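PDB 4K7B: extrinsic protein in photosystem II from Chaetoceros gracilis, which probably docks on the lumenal side of photosystem II as an extrinsic subunit and supports oxygen evolution in this diatom. Local coordinates for residues F42-N46 against T64-F68; V27-F32 against G74-K80; G17-A22 against I92-P96. One frame throughout, in Å; residues are numbered along the deposited sequence. Where two conformers were deposited one is given.

Contact 1: F42-N46 against T64-F68; sequences FILFN and TNEIF
Thr-64 meets helix 39-49 with both branches of its side chain. Its methyl CG2 lies 3.8 Å from CB of Phe-42, while its hydroxyl OG1 accepts a nearly straight bond from ND2 of Asn-46 (3.1 Å). The hydroxyl lies in the plane of the Asn-46 amide. Its position beside the backbone N (chi1 -59°) also suits a second bond, to the carbonyl of Ala-60 one turn back. The other end of the Asn-46 amide, OD1, is bonded to the hydroxyl of Tyr-86, so both polar atoms of this buried group have partners and its flip is fixed. One turn on, Ile-67 sends its terminal methyl CD1 to CE1 of the Phe-42 ring, 3.7 Å away. Phe-68 follows with its ring edge: CE2 comes over one face of Phe-42, making a T-shaped pair with planes at 88° and centroids 5.9 Å apart. Phe-42 thus meets Thr-64 at its base, and Ile-67 and Phe-68 at the outer half of its ring. The two segments run antiparallel at 164°, their axes 12.3 Å apart, a spacing bridged by large side chains, as between antiparallel helices of an all-helical bundle.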
loop_
_atom_site.group_PDB
_atom_site.type_symbol
_atom_site.label_atom_id
_atom_site.label_comp_id
_atom_site.label_asym_id
_atom_site.label_seq_id
_atom_site.Cartn_x
_atom_site.Cartn_y
_atom_site.Cartn_z
ATOM N N PHE A 42 -5.586 -2.312 -3.295
ATOM C CA PHE A 42 -6.157 -0.979 -3.007
ATOM C C PHE A 42 -7.692 -0.987 -3.015
ATOM O O PHE A 42 -8.342 -0.451 -2.086
ATOM C CB PHE A 42 -5.649 0.070 -4.002
ATOM C CG PHE A 42 -4.202 0.400 -3.826
ATOM C CD1 PHE A 42 -3.804 1.328 -2.874
ATOM C CD2 PHE A 42 -3.233 -0.245 -4.582
ATOM C CE1 PHE A 42 -2.472 1.623 -2.690
ATOM C CE2 PHE A 42 -1.900 0.050 -4.407
ATOM C CZ PHE A 42 -1.516 0.985 -3.455
ATOM N N ILE A 43 -8.268 -1.583 -4.054
ATOM C CA ILE A 43 -9.728 -1.625 -4.166
ATOM C C ILE A 43 -10.366 -2.297 -2.944
ATOM O O ILE A 43 -11.310 -1.771 -2.338
ATOM C CB ILE A 43 -10.164 -2.373 -5.425
ATOM C CG1 ILE A 43 -9.668 -1.638 -6.670
ATOM C CG2 ILE A 43 -11.675 -2.506 -5.462
ATOM C CD1 ILE A 43 -9.840 -2.445 -7.960
ATOM N N LEU A 44 -9.824 -3.456 -2.581
ATOM C CA LEU A 44 -10.427 -4.287 -1.549
ATOM C C LEU A 44 -10.119 -3.787 -0.137
ATOM O O LEU A 44 -10.919 -3.989 0.781
ATOM C CB LEU A 44 -10.013 -5.743 -1.743
ATOM C CG LEU A 44 -10.549 -6.315 -3.056
ATOM C CD1 LEU A 44 -9.960 -7.688 -3.329
ATOM C CD2 LEU A 44 -12.063 -6.346 -3.056
ATOM N N PHE A 45 -8.983 -3.110 0.043
ATOM C CA PHE A 45 -8.770 -2.382 1.286
ATOM C C PHE A 45 -9.805 -1.285 1.405
ATOM O O PHE A 45 -10.457 -1.132 2.420
ATOM C CB PHE A 45 -7.382 -1.746 1.392
ATOM C CG PHE A 45 -7.175 -1.006 2.693
ATOM C CD1 PHE A 45 -6.656 -1.663 3.804
ATOM C CD2 PHE A 45 -7.548 0.333 2.821
ATOM C CE1 PHE A 45 -6.488 -1.003 5.009
ATOM C CE2 PHE A 45 -7.387 1.001 4.016
ATOM C CZ PHE A 45 -6.860 0.334 5.130
ATOM N N ASN A 46 -9.933 -0.477 0.359
ATOM C CA ASN A 46 -10.832 0.651 0.457
ATOM C C ASN A 46 -12.284 0.237 0.707
ATOM O O ASN A 46 -12.980 0.886 1.491
ATOM C CB ASN A 46 -10.736 1.522 -0.807
ATOM C CG ASN A 46 -9.354 2.130 -0.987
ATOM O OD1 ASN A 46 -8.561 2.161 -0.052
ATOM N ND2 ASN A 46 -9.068 2.618 -2.196
ATOM N N THR A 64 -5.771 6.880 -3.459
ATOM C CA THR A 64 -5.357 5.835 -4.398
ATOM C C THR A 64 -5.140 6.427 -5.797
ATOM O O THR A 64 -4.102 6.188 -6.462
ATOM C CB THR A 64 -6.402 4.706 -4.453
ATOM O OG1 THR A 64 -6.550 4.141 -3.134
ATOM C CG2 THR A 64 -5.978 3.611 -5.426
ATOM N N ASN A 65 -6.116 7.224 -6.229
ATOM C CA ASN A 65 -6.005 7.900 -7.513
ATOM C C ASN A 65 -4.748 8.761 -7.553
ATOM O O ASN A 65 -4.069 8.834 -8.576
ATOM C CB ASN A 65 -7.227 8.766 -7.803
ATOM C CG ASN A 65 -8.455 7.955 -8.220
ATOM O OD1 ASN A 65 -8.355 6.819 -8.660
ATOM N ND2 ASN A 65 -9.632 8.557 -8.078
ATOM N N GLU A 66 -4.430 9.414 -6.437
ATOM C CA GLU A 66 -3.221 10.233 -6.378
ATOM C C GLU A 66 -1.956 9.399 -6.584
ATOM O O GLU A 66 -1.031 9.814 -7.325
ATOM C CB GLU A 66 -3.144 10.984 -5.048
ATOM C CG GLU A 66 -2.173 12.141 -5.072
ATOM C CD GLU A 66 -2.638 13.263 -5.981
ATOM O OE1 GLU A 66 -1.779 13.980 -6.537
ATOM O OE2 GLU A 66 -3.865 13.423 -6.141
ATOM N N ILE A 67 -1.899 8.233 -5.928
ATOM C CA ILE A 67 -0.782 7.319 -6.183
ATOM C C ILE A 67 -0.651 7.008 -7.675
ATOM O O ILE A 67 0.450 7.069 -8.244
ATOM C CB ILE A 67 -0.922 6.005 -5.395
ATOM C CG1 ILE A 67 -0.812 6.281 -3.903
ATOM C CG2 ILE A 67 0.134 4.983 -5.843
ATOM C CD1 ILE A 67 -1.220 5.096 -3.065
ATOM N N PHE A 68 -1.769 6.674 -8.312
ATOM C CA PHE A 68 -1.669 6.314 -9.732
ATOM C C PHE A 68 -1.389 7.488 -10.702
ATOM O O PHE A 68 -0.756 7.296 -11.743
ATOM C CB PHE A 68 -2.834 5.402 -10.141
ATOM C CG PHE A 68 -2.666 3.986 -9.649
ATOM C CD1 PHE A 68 -2.293 2.983 -10.528
ATOM C CD2 PHE A 68 -2.813 3.678 -8.303
ATOM C CE1 PHE A 68 -2.105 1.690 -10.085
ATOM C CE2 PHE A 68 -2.623 2.383 -7.849
ATOM C CZ PHE A 68 -2.268 1.387 -8.748
#

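Contact 2: V27-F32 against G74-K80; sequences VAAGDF and GDKAAVK
Phe-32 packs its ring rim against the start of helix 76-89, and here the contact is tight. CE1 lies 3.6 Å from CG2 of Val-79, CE2 lies 3.8 Å from CA of Gly-74, and CA of Lys-76 stands at the ring edge. The carbonyl oxygen of Gly-30 sits over the centre of one ring face. Ile-71 of helix 54-73 touches both Phe-32 and Val-79, extending this apolar patch inward. Farther along, Val-27 turns CG1 anti to its own nitrogen (chi1 169°), which carries that methyl to within 3.7 Å of CA of Lys-80. The solvent side is more exposed and polar. Lys-76 lies close over Gly-30, CD being 3.5 Å from its N, where a side chain would crowd it; a bend at chi3 (96°) then brings NZ to the carbonyl oxygen of Ala-28, bonded at 3.0 Å in the carbonyl plane. A water donates to the carbonyl oxygens of both Val-27 and Lys-76, bridging the two backbones. Loosest is the end of Lys-80, which leads away to a salt bridge with Asp-84. Gly-30 and Gly-74 each end a helix in a Schellman motif with positive phi, and Asp-75 caps the next helix, its OD1 accepting weak bonds from N of Ala-77 and Ala-78: two helix-to-helix corners side by side, as at one end of a helical bundle.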
loop_
_atom_site.group_PDB
_atom_site.type_symbol
_atom_site.label_atom_id
_atom_site.label_comp_id
_atom_site.label_asym_id
_atom_site.label_seq_id
_atom_site.Cartn_x
_atom_site.Cartn_y
_atom_site.Cartn_z
ATOM N N VAL A 27 8.238 0.931 -4.082
ATOM C CA VAL A 27 8.109 2.373 -4.084
ATOM C C VAL A 27 9.489 3.033 -4.029
ATOM O O VAL A 27 9.770 3.965 -4.792
ATOM C CB VAL A 27 7.232 2.832 -2.909
ATOM C CG1 VAL A 27 7.310 4.338 -2.736
ATOM C CG2 VAL A 27 5.798 2.373 -3.139
ATOM N N ALA A 28 10.351 2.529 -3.154
ATOM C CA ALA A 28 11.703 3.078 -3.033
ATOM C C ALA A 28 12.479 2.949 -4.337
ATOM O O ALA A 28 13.252 3.838 -4.700
ATOM C CB ALA A 28 12.454 2.394 -1.898
ATOM N N ALA A 29 12.254 1.846 -5.052
ATOM C CA ALA A 29 13.035 1.526 -6.241
ATOM C C ALA A 29 12.461 2.116 -7.514
ATOM O O ALA A 29 13.098 2.036 -8.565
ATOM C CB ALA A 29 13.162 0.020 -6.400
ATOM N N GLY A 30 11.255 2.685 -7.428
ATOM C CA GLY A 30 10.562 3.176 -8.612
ATOM C C GLY A 30 9.937 2.073 -9.457
ATOM O O GLY A 30 9.721 2.243 -10.663
ATOM N N ASP A 31 9.631 0.946 -8.821
ATOM C CA ASP A 31 9.103 -0.234 -9.504
ATOM C C ASP A 31 7.582 -0.118 -9.559
ATOM O O ASP A 31 6.871 -0.757 -8.787
ATOM C CB ASP A 31 9.577 -1.492 -8.750
ATOM C CG ASP A 31 9.054 -2.801 -9.326
ATOM O OD1 ASP A 31 8.494 -2.814 -10.439
ATOM O OD2 ASP A 31 9.222 -3.838 -8.640
ATOM N N PHE A 32 7.098 0.696 -10.489
ATOM C CA PHE A 32 5.684 1.045 -10.517
ATOM C C PHE A 32 4.804 -0.136 -10.925
ATOM O O PHE A 32 3.648 -0.228 -10.502
ATOM C CB PHE A 32 5.437 2.238 -11.442
ATOM C CG PHE A 32 6.242 3.460 -11.091
ATOM C CD1 PHE A 32 6.519 3.773 -9.779
ATOM C CD2 PHE A 32 6.719 4.299 -12.088
ATOM C CE1 PHE A 32 7.264 4.900 -9.457
ATOM C CE2 PHE A 32 7.462 5.425 -11.772
ATOM C CZ PHE A 32 7.734 5.725 -10.456
ATOM N N GLY A 74 5.603 9.342 -13.642
ATOM C CA GLY A 74 6.929 8.750 -13.573
ATOM C C GLY A 74 7.809 9.332 -12.476
ATOM O O GLY A 74 8.985 8.991 -12.374
ATOM N N ASP A 75 7.238 10.214 -11.659
ATOM C CA ASP A 75 7.976 10.890 -10.589
ATOM C C ASP A 75 8.035 10.020 -9.340
ATOM O O ASP A 75 7.050 9.896 -8.615
ATOM C CB ASP A 75 7.298 12.229 -10.269
ATOM C CG ASP A 75 8.094 13.092 -9.295
ATOM O OD1 ASP A 75 8.985 12.580 -8.582
ATOM O OD2 ASP A 75 7.807 14.305 -9.235
ATOM N N LYS A 76 9.206 9.441 -9.084
ATOM C CA LYS A 76 9.392 8.526 -7.959
ATOM C C LYS A 76 9.092 9.192 -6.611
ATOM O O LYS A 76 8.465 8.591 -5.728
ATOM C CB LYS A 76 10.819 7.966 -7.979
ATOM C CG LYS A 76 11.048 6.783 -7.064
ATOM C CD LYS A 76 12.346 6.052 -7.401
ATOM C CE LYS A 76 13.504 6.511 -6.526
ATOM N NZ LYS A 76 14.684 5.607 -6.647
ATOM N N ALA A 77 9.545 10.433 -6.454
ATOM C CA ALA A 77 9.321 11.176 -5.219
ATOM C C ALA A 77 7.833 11.401 -4.969
ATOM O O ALA A 77 7.350 11.253 -3.847
ATOM C CB ALA A 77 10.062 12.509 -5.255
ATOM N N ALA A 78 7.110 11.760 -6.025
ATOM C CA ALA A 78 5.675 12.010 -5.921
ATOM C C ALA A 78 4.933 10.725 -5.574
ATOM O O ALA A 78 3.964 10.746 -4.805
ATOM C CB ALA A 78 5.143 12.596 -7.230
ATOM N N VAL A 79 5.379 9.612 -6.157
ATOM C CA VAL A 79 4.767 8.320 -5.861
ATOM C C VAL A 79 4.975 7.990 -4.396
ATOM O O VAL A 79 4.036 7.592 -3.704
ATOM C CB VAL A 79 5.322 7.180 -6.736
ATOM C CG1 VAL A 79 4.783 5.828 -6.272
ATOM C CG2 VAL A 79 4.948 7.399 -8.182
ATOM N N LYS A 80 6.203 8.170 -3.914
ATOM C CA LYS A 80 6.462 7.889 -2.503
ATOM C C LYS A 80 5.620 8.776 -1.587
ATOM O O LYS A 80 5.079 8.303 -0.583
ATOM C CB LYS A 80 7.944 8.022 -2.156
ATOM C CG LYS A 80 8.259 7.590 -0.724
ATOM C CD LYS A 80 9.751 7.634 -0.431
ATOM C CE LYS A 80 10.049 7.160 0.994
ATOM N NZ LYS A 80 9.488 8.079 2.028
HETATM O O HOH W 1 8.223 5.607 -6.225
#

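Contact 3: G17-A22 against I92-P96; sequences GDRIAA and IRPLP. With SO4 (sulfate ion), chain C.
The C-terminal part of helix 6-21 runs beside an extended, non-helical segment, the two backbones closest at Gly-17 with Ile-92 and at Ala-21 with Pro-94, whose CA atoms are 5.7 and 5.3 Å apart. No direct hydrogen bond joins them; one water does, donating to the carbonyl oxygen of Ala-21 and accepting from N of Leu-95 at 2.8 Å. Ile-92 sets CG2 3.3 Å from the carbonyl oxygen of Gly-17. The other branch of Ile-92 ends at CD1, facing CD1 of Ile-20 in the interior, where Phe-45 and Tyr-86 also pack. Ala-21 points CB toward the segment, 3.5 Å from the carbonyl oxygen of Arg-93 and also against CG of Leu-95. Leu-95 lies over the helix surface, its CD1 3.8 Å from the carbonyl oxygen of Asp-18 and near N of Ala-22. Away from this interface, Arg-19 bends at chi3 (52°) and offers the edge of its guanidinium to a sulfate: NH2 donates to O4 (2.8 Å, 161°) and NH1 to O1 (2.9 Å). NE is in a salt bridge with Glu-38, and Asn-40 also binds the sulfate. A leucine in place of Arg-19 would probably leave Glu-38 without this charged mate and the sulfate held more weakly, by Asn-40. The interface is largely apolar, with carbonyl oxygens against aliphatic carbons and one bridging water, whereas the ion, probably from the crystallisation liquor, marks a site on the other side of the helix able to take an anion.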
loop_
_atom_site.group_PDB
_atom_site.type_symbol
_atom_site.label_atom_id
_atom_site.label_comp_id
_atom_site.label_asym_id
_atom_site.label_seq_id
_atom_site.Cartn_x
_atom_site.Cartn_y
_atom_site.Cartn_z
ATOM N N GLY A 17 -4.142 -4.387 3.650
ATOM C CA GLY A 17 -3.215 -3.424 4.195
ATOM C C GLY A 17 -1.796 -3.964 4.151
ATOM O O GLY A 17 -0.871 -3.216 3.836
ATOM N N ASP A 18 -1.618 -5.249 4.463
ATOM C CA ASP A 18 -0.270 -5.824 4.426
ATOM C C ASP A 18 0.262 -5.897 2.991
ATOM O O ASP A 18 1.455 -5.635 2.763
ATOM C CB ASP A 18 -0.203 -7.198 5.095
ATOM C CG ASP A 18 -0.334 -7.125 6.606
ATOM O OD1 ASP A 18 -0.328 -6.006 7.179
ATOM O OD2 ASP A 18 -0.440 -8.207 7.224
ATOM N N ARG A 19 -0.606 -6.236 2.035
ATOM C CA ARG A 19 -0.168 -6.201 0.629
ATOM C C ARG A 19 0.311 -4.804 0.231
ATOM O O ARG A 19 1.312 -4.644 -0.490
ATOM C CB ARG A 19 -1.275 -6.690 -0.311
ATOM C CG ARG A 19 -1.486 -8.195 -0.248
ATOM C CD ARG A 19 -2.664 -8.698 -1.087
ATOM N NE ARG A 19 -2.617 -8.239 -2.481
ATOM C CZ ARG A 19 -3.536 -8.539 -3.403
ATOM N NH1 ARG A 19 -4.574 -9.306 -3.087
ATOM N NH2 ARG A 19 -3.427 -8.069 -4.650
ATOM N N ILE A 20 -0.393 -3.785 0.709
ATOM C CA ILE A 20 -0.007 -2.415 0.396
ATOM C C ILE A 20 1.301 -2.010 1.099
ATOM O O ILE A 20 2.180 -1.409 0.483
ATOM C CB ILE A 20 -1.165 -1.441 0.711
ATOM C CG1 ILE A 20 -2.341 -1.747 -0.224
ATOM C CG2 ILE A 20 -0.709 -0.000 0.617
ATOM C CD1 ILE A 20 -3.666 -1.173 0.255
ATOM N N ALA A 21 1.452 -2.380 2.359
ATOM C CA ALA A 21 2.666 -2.050 3.089
ATOM C C ALA A 21 3.880 -2.732 2.474
ATOM O O ALA A 21 4.984 -2.182 2.500
ATOM C CB ALA A 21 2.519 -2.450 4.557
ATOM N N ALA A 22 3.672 -3.929 1.927
ATOM C CA ALA A 22 4.764 -4.701 1.340
ATOM C C ALA A 22 5.346 -4.029 0.101
ATOM O O ALA A 22 6.410 -4.437 -0.374
ATOM C CB ALA A 22 4.296 -6.119 1.005
ATOM N N ILE A 92 -2.530 2.278 7.889
ATOM C CA ILE A 92 -1.829 1.083 7.447
ATOM C C ILE A 92 -0.395 1.243 7.894
ATOM O O ILE A 92 0.286 2.187 7.496
ATOM C CB ILE A 92 -1.868 0.914 5.921
ATOM C CG1 ILE A 92 -3.314 0.886 5.418
ATOM C CG2 ILE A 92 -1.136 -0.357 5.522
ATOM C CD1 ILE A 92 -3.425 0.941 3.896
ATOM N N ARG A 93 0.055 0.335 8.754
ATOM C CA ARG A 93 1.375 0.457 9.332
ATOM C C ARG A 93 2.420 -0.198 8.443
ATOM O O ARG A 93 2.141 -1.195 7.791
ATOM C CB ARG A 93 1.375 -0.143 10.739
ATOM C CG ARG A 93 0.422 0.615 11.664
ATOM C CD ARG A 93 0.355 0.037 13.062
ATOM N NE ARG A 93 -0.308 0.973 13.966
ATOM C CZ ARG A 93 -1.625 1.067 14.118
ATOM N NH1 ARG A 93 -2.433 0.271 13.428
ATOM N NH2 ARG A 93 -2.139 1.955 14.959
ATOM N N PRO A 94 3.620 0.384 8.379
ATOM C CA PRO A 94 4.680 -0.275 7.616
ATOM C C PRO A 94 5.029 -1.632 8.212
ATOM O O PRO A 94 4.683 -1.925 9.358
ATOM C CB PRO A 94 5.863 0.683 7.750
ATOM C CG PRO A 94 5.252 2.005 8.101
ATOM C CD PRO A 94 4.060 1.678 8.934
ATOM N N LEU A 95 5.683 -2.474 7.429
ATOM C CA LEU A 95 6.073 -3.784 7.934
ATOM C C LEU A 95 7.424 -3.703 8.669
ATOM O O LEU A 95 8.178 -2.757 8.486
ATOM C CB LEU A 95 6.028 -4.823 6.804
ATOM C CG LEU A 95 4.582 -5.196 6.425
ATOM C CD1 LEU A 95 4.500 -5.864 5.055
ATOM C CD2 LEU A 95 3.928 -6.067 7.506
ATOM N N PRO A 96 7.697 -4.664 9.570
ATOM C CA PRO A 96 8.944 -4.561 10.346
ATOM C C PRO A 96 10.206 -4.452 9.485
ATOM O O PRO A 96 10.444 -5.287 8.619
ATOM C CB PRO A 96 8.936 -5.840 11.200
ATOM C CG PRO A 96 7.773 -6.671 10.699
ATOM C CD PRO A 96 6.815 -5.720 10.076
HETATM S S SO4 C . -5.580 -10.488 -6.584
HETATM O O1 SO4 C . -5.833 -10.822 -5.177
HETATM O O2 SO4 C . -4.651 -11.455 -7.166
HETATM O O3 SO4 C . -6.855 -10.534 -7.304
HETATM O O4 SO4 C . -4.995 -9.149 -6.709
HETATM O O HOH W 2 6.666 -1.666 4.968
#

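How the contacts relate
Contacts 1 and 3 share one interior. Phe-45, which does not touch 64-68, packs CZ on CG1 of Ile-92 at 3.6 Å and CB on CD1 of Ile-20 at 3.9 Å, while Phe-42 carries the same core from Ile-20 across to Ile-67. The centres of contacts 1 and 3 are about 14 Å apart. Contact 2 lies nearer the surface, its centre about 15 Å from that of contact 1 and about 16 Å from that of contact 3, and it touches neither. Helices 54-73 and 76-89 tie it to contact 1, and helices 6-21 and 24-29 to contact 3. Along the chain, contact 1 lies inside the loop closed by contact 2, and both inside that closed by contact 3; the sulfate lies beside 17-22, turned away from 92-96.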